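Local structure of hydroxymethyldihydropterin pyrophosphokinase-dihydropteroate synthase, putative (Plasmodium vivax, 5Z79) at residues Y183-M188 / R204-D209. The protein catalyses, as a bifunctional transferase, pyrophosphorylation of 6-hydroxymethyl-7,8-dihydropterin and condensation of the product with 4-aminobenzoic acid to give dihydropteroate. Residues are numbered along the deposited sequence; the frame is centred on the assembly and turned at random.
Sequences YIEQIM and RMIDID. With APC (diphosphomethylphosphonic acid adenosyl ester), chain H.
E185 reaches from helix 174-188 to the start of strand 207-213 and takes the backbone N-H of I208 on its carboxylate. From its CB, the chain goes out through CG, which is anti to the carbonyl carbon (chi1 -80°) and passes I206 O at 4.0 Å. From there the chain runs extended and brings CD to 3.5 Å from D207 OD1. OE1 comes no nearer to 204-209 than 3.6 Å, to D207 OD1. OE2 does the work: it accepts I208 N at 2.8 Å in a nearly straight bond, met on the anti side of the carboxylate and 24° out of its plane. The same OE2 sits 3.1 Å from D207 OD1, acceptor against acceptor, with the two carboxylate planes 40° apart. The lysines K182 and K189, in long and weak ion pairs with E185, may ease that repulsion.

This is the nucleotide end of the ferredoxin-like alpha+beta core of the HPPK domain, in which helix 174-188 here runs antiparallel to strand 207-213, an outermost strand of the sheet. Residues alternate along 206-209: CB of I206 and I208 points toward the helix. I208 CD1 touches I184 CG2 at 3.7 Å, the two side chains crossing at about a right angle, and M188 SD rests against I206 CG2, near A34 of helix 27-42. CB of D207 and D209 points away from the helix; their carboxylates lie beside the phosphates of APC, with D209 OD2 2.7 Å from APC O2G. D207 OD1 is salt-bridged to R204 NH2, and D207 CG lies in plane at the edge of the guanidinium. One face of that guanidinium is covered by APC PB, while APC O2B lies beside both R204 NH2 and D207 OD2, 2.6 Å from the latter.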
loop_
_atom_site.group_PDB
_atom_site.type_symbol
_atom_site.label_atom_id
_atom_site.label_comp_id
_atom_site.label_asym_id
_atom_site.label_seq_id
_atom_site.Cartn_x
_atom_site.Cartn_y
_atom_site.Cartn_z
ATOM N N TYR A 183 -35.146 -24.520 27.992
ATOM C CA TYR A 183 -36.118 -25.048 27.031
ATOM C C TYR A 183 -35.651 -24.837 25.597
ATOM O O TYR A 183 -35.646 -25.770 24.827
ATOM C CB TYR A 183 -37.513 -24.398 27.239
ATOM C CG TYR A 183 -38.695 -25.055 26.472
ATOM C CD1 TYR A 183 -39.070 -26.371 26.708
ATOM C CD2 TYR A 183 -39.432 -24.343 25.529
ATOM C CE1 TYR A 183 -40.131 -26.962 26.021
ATOM C CE2 TYR A 183 -40.486 -24.924 24.836
ATOM C CZ TYR A 183 -40.839 -26.239 25.082
ATOM O OH TYR A 183 -41.904 -26.826 24.396
ATOM N N ILE A 184 -35.290 -23.604 25.252
ATOM C CA ILE A 184 -34.793 -23.231 23.914
ATOM C C ILE A 184 -33.573 -24.072 23.495
ATOM O O ILE A 184 -33.624 -24.763 22.505
ATOM C CB ILE A 184 -34.507 -21.709 23.874
ATOM C CG1 ILE A 184 -35.857 -20.945 23.757
ATOM C CG2 ILE A 184 -33.531 -21.330 22.782
ATOM C CD1 ILE A 184 -35.816 -19.501 24.232
ATOM N N GLU A 185 -32.498 -24.050 24.272
ATOM C CA GLU A 185 -31.351 -24.918 24.038
ATOM C C GLU A 185 -31.807 -26.337 23.728
ATOM O O GLU A 185 -31.449 -26.873 22.694
ATOM C CB GLU A 185 -30.398 -24.934 25.267
ATOM C CG GLU A 185 -29.411 -23.748 25.428
ATOM C CD GLU A 185 -28.618 -23.763 26.765
ATOM O OE1 GLU A 185 -28.497 -24.854 27.361
ATOM O OE2 GLU A 185 -28.107 -22.703 27.238
ATOM N N GLN A 186 -32.608 -26.936 24.592
ATOM C CA GLN A 186 -32.990 -28.322 24.368
ATOM C C GLN A 186 -33.709 -28.485 23.032
ATOM O O GLN A 186 -33.540 -29.495 22.349
ATOM C CB GLN A 186 -33.822 -28.858 25.535
ATOM C CG GLN A 186 -33.116 -28.781 26.886
ATOM C CD GLN A 186 -31.751 -29.454 26.889
ATOM O OE1 GLN A 186 -31.310 -29.994 25.876
ATOM N NE2 GLN A 186 -31.079 -29.422 28.034
ATOM N N ILE A 187 -34.508 -27.492 22.664
ATOM C CA ILE A 187 -35.259 -27.548 21.419
ATOM C C ILE A 187 -34.362 -27.697 20.209
ATOM O O ILE A 187 -34.820 -27.986 19.125
ATOM C CB ILE A 187 -36.163 -26.301 21.259
ATOM C CG1 ILE A 187 -37.443 -26.470 22.093
ATOM C CG2 ILE A 187 -36.606 -26.094 19.813
ATOM C CD1 ILE A 187 -38.224 -25.189 22.254
ATOM N N MET A 188 -33.078 -27.492 20.405
ATOM C CA MET A 188 -32.119 -27.549 19.345
ATOM C C MET A 188 -31.265 -28.828 19.484
ATOM O O MET A 188 -31.013 -29.525 18.494
ATOM C CB MET A 188 -31.262 -26.267 19.382
ATOM C CG MET A 188 -32.057 -24.941 19.480
ATOM S SD MET A 188 -31.152 -23.421 18.983
ATOM C CE MET A 188 -31.873 -22.259 20.108
ATOM N N ARG A 204 -20.021 -27.420 21.952
ATOM C CA ARG A 204 -21.226 -27.144 22.706
ATOM C C ARG A 204 -22.100 -26.392 21.700
ATOM O O ARG A 204 -21.771 -25.308 21.254
ATOM C CB ARG A 204 -20.877 -26.337 23.965
ATOM C CG ARG A 204 -19.505 -26.727 24.577
ATOM C CD ARG A 204 -19.204 -25.961 25.858
ATOM N NE ARG A 204 -20.434 -25.883 26.652
ATOM C CZ ARG A 204 -21.265 -24.828 26.712
ATOM N NH1 ARG A 204 -21.015 -23.668 26.079
ATOM N NH2 ARG A 204 -22.363 -24.935 27.451
ATOM N N MET A 205 -23.183 -27.011 21.273
ATOM C CA MET A 205 -23.876 -26.499 20.095
ATOM C C MET A 205 -24.390 -25.066 20.190
ATOM O O MET A 205 -24.172 -24.260 19.279
ATOM C CB MET A 205 -25.056 -27.363 19.754
ATOM C CG MET A 205 -25.713 -26.771 18.540
ATOM S SD MET A 205 -27.103 -27.706 17.992
ATOM C CE MET A 205 -27.598 -26.546 16.728
ATOM N N ILE A 206 -25.125 -24.802 21.276
ATOM C CA ILE A 206 -25.577 -23.466 21.622
ATOM C C ILE A 206 -25.580 -23.411 23.149
ATOM O O ILE A 206 -25.763 -24.438 23.813
ATOM C CB ILE A 206 -26.956 -23.156 20.983
ATOM C CG1 ILE A 206 -27.534 -21.812 21.428
ATOM C CG2 ILE A 206 -27.942 -24.258 21.297
ATOM C CD1 ILE A 206 -26.842 -20.625 20.829
ATOM N N ASP A 207 -25.296 -22.224 23.693
ATOM C CA ASP A 207 -25.414 -21.982 25.113
ATOM C C ASP A 207 -25.789 -20.548 25.445
ATOM O O ASP A 207 -25.018 -19.631 25.124
ATOM C CB ASP A 207 -24.120 -22.295 25.834
ATOM C CG ASP A 207 -24.382 -22.599 27.301
ATOM O OD1 ASP A 207 -25.173 -23.578 27.497
ATOM O OD2 ASP A 207 -23.856 -21.882 28.241
ATOM N N ILE A 208 -26.909 -20.375 26.155
ATOM C CA ILE A 208 -27.495 -19.058 26.386
ATOM C C ILE A 208 -27.641 -18.758 27.873
ATOM O O ILE A 208 -28.489 -19.354 28.556
ATOM C CB ILE A 208 -28.899 -18.923 25.762
ATOM C CG1 ILE A 208 -28.940 -19.408 24.306
ATOM C CG2 ILE A 208 -29.335 -17.468 25.769
ATOM C CD1 ILE A 208 -30.315 -19.809 23.837
ATOM N N ASP A 209 -26.852 -17.798 28.360
ATOM C CA ASP A 209 -26.817 -17.466 29.768
ATOM C C ASP A 209 -27.294 -16.022 30.039
ATOM O O ASP A 209 -27.197 -15.149 29.192
ATOM C CB ASP A 209 -25.406 -17.723 30.307
ATOM C CG ASP A 209 -24.825 -19.146 29.918
ATOM O OD1 ASP A 209 -25.492 -20.205 30.108
ATOM O OD2 ASP A 209 -23.643 -19.210 29.459
HETATM P PG APC H . -21.030 -20.865 30.853
HETATM O O1G APC H . -20.924 -20.617 29.364
HETATM O O2G APC H . -22.439 -20.702 31.374
HETATM O O3G APC H . -20.010 -20.087 31.654
HETATM P PB APC H . -21.436 -23.764 30.700
HETATM O O1B APC H . -20.447 -24.886 30.531
HETATM O O2B APC H . -22.286 -23.469 29.499
HETATM O O3B APC H . -20.667 -22.422 31.087
HETATM P PA APC H . -24.276 -24.265 31.728
HETATM O O1A APC H . -24.435 -25.343 30.691
HETATM O O2A APC H . -24.827 -22.913 31.356
HETATM C C3A APC H . -22.507 -24.102 32.139
HETATM O "O5'" APC H . -25.009 -24.760 33.059
HETATM C "C5'" APC H . -24.353 -25.104 34.306
HETATM C "C4'" APC H . -25.090 -24.456 35.452
HETATM O "O4'" APC H . -25.121 -23.024 35.233
HETATM C "C3'" APC H . -26.552 -24.887 35.655
HETATM O "O3'" APC H . -26.727 -25.420 36.955
HETATM C "C2'" APC H . -27.375 -23.609 35.439
HETATM O "O2'" APC H . -28.423 -23.432 36.366
HETATM C "C1'" APC H . -26.352 -22.506 35.665
HETATM N N9 APC H . -26.629 -21.286 34.915
HETATM C C8 APC H . -26.788 -21.139 33.557
HETATM N N7 APC H . -27.012 -19.899 33.185
HETATM C C5 APC H . -26.991 -19.180 34.372
HETATM C C6 APC H . -27.159 -17.810 34.660
HETATM N N6 APC H . -27.380 -16.876 33.742
HETATM N N1 APC H . -27.070 -17.430 35.954
HETATM C C2 APC H . -26.839 -18.375 36.878
HETATM N N3 APC H . -26.667 -19.684 36.732
HETATM C C4 APC H . -26.755 -20.027 35.441
#